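Local structure of probable enoyl-CoA hydratase/isomerase (Pseudomonas aeruginosa PAO1, 5YLO) at residues P32-L37 and Y83-A88. The protein probably acts as a Delta3,Delta2-enoyl-CoA isomerase of the crotonase family in the metabolism of unsaturated fatty acids. Sequence-based numbering, arbitrary orientation.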
loop_
_atom_site.group_PDB
_atom_site.type_symbol
_atom_site.label_atom_id
_atom_site.label_comp_id
_atom_site.label_asym_id
_atom_site.label_seq_id
_atom_site.Cartn_x
_atom_site.Cartn_y
_atom_site.Cartn_z
ATOM N N PRO A 32 13.268 28.737 14.468
ATOM C CA PRO A 32 12.518 29.864 13.882
ATOM C C PRO A 32 11.743 29.487 12.633
ATOM O O PRO A 32 10.599 29.925 12.473
ATOM C CB PRO A 32 13.610 30.892 13.586
ATOM C CG PRO A 32 14.678 30.597 14.551
ATOM C CD PRO A 32 14.686 29.095 14.678
ATOM N N THR A 33 12.337 28.694 11.737
ATOM C CA THR A 33 11.620 28.255 10.544
ATOM C C THR A 33 10.466 27.331 10.913
ATOM O O THR A 33 9.339 27.505 10.433
ATOM C CB THR A 33 12.583 27.553 9.585
ATOM O OG1 THR A 33 13.827 28.263 9.555
ATOM C CG2 THR A 33 12.006 27.508 8.181
ATOM N N LEU A 34 10.733 26.340 11.770
ATOM C CA LEU A 34 9.688 25.421 12.207
ATOM C C LEU A 34 8.496 26.179 12.772
ATOM O O LEU A 34 7.359 25.971 12.343
ATOM C CB LEU A 34 10.242 24.443 13.244
ATOM C CG LEU A 34 11.363 23.504 12.794
ATOM C CD1 LEU A 34 11.905 22.709 13.973
ATOM C CD2 LEU A 34 10.882 22.575 11.690
ATOM N N GLU A 35 8.747 27.095 13.714
ATOM C CA GLU A 35 7.659 27.816 14.369
ATOM C C GLU A 35 6.928 28.744 13.405
ATOM O O GLU A 35 5.699 28.867 13.469
ATOM C CB GLU A 35 8.196 28.610 15.560
ATOM C CG GLU A 35 8.642 27.758 16.734
ATOM C CD GLU A 35 8.841 28.572 17.998
ATOM O OE1 GLU A 35 9.996 28.698 18.457
ATOM O OE2 GLU A 35 7.840 29.098 18.529
ATOM N N ALA A 36 7.661 29.418 12.515
ATOM C CA ALA A 36 7.024 30.367 11.605
ATOM C C ALA A 36 6.054 29.656 10.669
ATOM O O ALA A 36 4.882 30.036 10.563
ATOM C CB ALA A 36 8.086 31.129 10.811
ATOM N N LEU A 37 6.533 28.619 9.978
ATOM C CA LEU A 37 5.655 27.795 9.154
ATOM C C LEU A 37 4.547 27.176 9.998
ATOM O O LEU A 37 3.408 27.026 9.541
ATOM C CB LEU A 37 6.490 26.718 8.456
ATOM C CG LEU A 37 5.902 25.801 7.384
ATOM C CD1 LEU A 37 5.151 26.601 6.343
ATOM C CD2 LEU A 37 7.016 24.989 6.731
ATOM N N TYR A 83 17.153 22.304 24.380
ATOM C CA TYR A 83 16.930 22.475 22.951
ATOM C C TYR A 83 15.639 21.778 22.543
ATOM O O TYR A 83 15.506 20.559 22.692
ATOM C CB TYR A 83 18.119 21.908 22.177
ATOM C CG TYR A 83 18.118 22.208 20.697
ATOM C CD1 TYR A 83 17.581 23.389 20.204
ATOM C CD2 TYR A 83 18.654 21.303 19.791
ATOM C CE1 TYR A 83 17.585 23.661 18.847
ATOM C CE2 TYR A 83 18.659 21.564 18.437
ATOM C CZ TYR A 83 18.124 22.745 17.971
ATOM O OH TYR A 83 18.127 23.007 16.621
ATOM N N GLY A 84 14.682 22.552 22.038
ATOM C CA GLY A 84 13.371 22.010 21.740
ATOM C C GLY A 84 13.083 21.830 20.265
ATOM O O GLY A 84 11.955 22.061 19.820
ATOM N N TRP A 85 14.089 21.407 19.496
ATOM C CA TRP A 85 13.905 21.269 18.055
ATOM C C TRP A 85 12.954 20.124 17.725
ATOM O O TRP A 85 12.023 20.289 16.927
ATOM C CB TRP A 85 15.252 21.059 17.364
ATOM C CG TRP A 85 15.126 20.952 15.875
ATOM C CD1 TRP A 85 15.221 21.967 14.968
ATOM C CD2 TRP A 85 14.862 19.763 15.121
ATOM N NE1 TRP A 85 15.038 21.483 13.695
ATOM C CE2 TRP A 85 14.815 20.133 13.763
ATOM C CE3 TRP A 85 14.664 18.422 15.463
ATOM C CZ2 TRP A 85 14.576 19.209 12.746
ATOM C CZ3 TRP A 85 14.427 17.507 14.454
ATOM C CH2 TRP A 85 14.387 17.904 13.112
ATOM N N THR A 86 13.187 18.948 18.318
ATOM C CA THR A 86 12.330 17.796 18.045
ATOM C C THR A 86 10.874 18.110 18.359
ATOM O O THR A 86 9.972 17.742 17.597
ATOM C CB THR A 86 12.806 16.584 18.851
ATOM O OG1 THR A 86 14.089 16.160 18.371
ATOM C CG2 THR A 86 11.819 15.430 18.727
ATOM N N GLU A 87 10.631 18.819 19.463
ATOM C CA GLU A 87 9.266 19.167 19.841
ATOM C C GLU A 87 8.630 20.099 18.816
ATOM O O GLU A 87 7.451 19.950 18.476
ATOM C CB GLU A 87 9.256 19.803 21.234
ATOM C CG GLU A 87 9.626 18.851 22.377
ATOM C CD GLU A 87 11.069 18.369 22.316
ATOM O OE1 GLU A 87 11.955 19.180 21.979
ATOM O OE2 GLU A 87 11.316 17.174 22.589
ATOM N N ALA A 88 9.400 21.061 18.304
ATOM C CA ALA A 88 8.864 21.990 17.314
ATOM C C ALA A 88 8.628 21.302 15.976
ATOM O O ALA A 88 7.661 21.616 15.272
ATOM C CB ALA A 88 9.808 23.180 17.145
#
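L34 reaches across from helix 31-46 and lays one methyl, CD1, over the indole of W85. The methyl sits over the five-membered ring, 3.7 Å from CD1 of L34 to the ring centroid of W85. It lies 26° off the ring normal, a CH-pi contact over the face. It is offset toward the rim, and the closest ring atom is NE1 of W85, 3.4 Å from CD1 of L34. The two side chains cross at about a right angle. CG of L34 is anti to its carbonyl carbon (chi1 -62°), and an extended chi2 of 174° carries CD1 out to the indole. The same methyl also touches A88, with CD1 of L34 3.8 Å from CB of A88. CB of A88 lies 4.1 Å from CB of L34. The nearest pair of CA atoms across the segments is that of L34 and A88, 6.2 Å apart. No hydrogen bond crosses between the segments.

The contact joins the start of helix 85-97 to helix 31-46 in a crotonase-like fold. Helix 31-46 links the neighbouring parallel strands 15-20 and 52-56 of the main sheet, a beta-alpha-beta crossover. G84 holds the N-cap position, and its O accepts the first-turn bond from N of A88. L34 packs further on A89 and L92 of helix 85-97. W85 also touches I31, and its NE1 makes a weak hydrogen bond to O of L29.

Between the two segments, packing is tight only where the L34 methyl meets W85 and A88. It thins out at E35, an exposed side chain no nearer than 4.7 Å, CG of E35 to CB of A88. T86 points away from 32-37, and both T86 and E87 pack on Q233 of a neighbouring subunit.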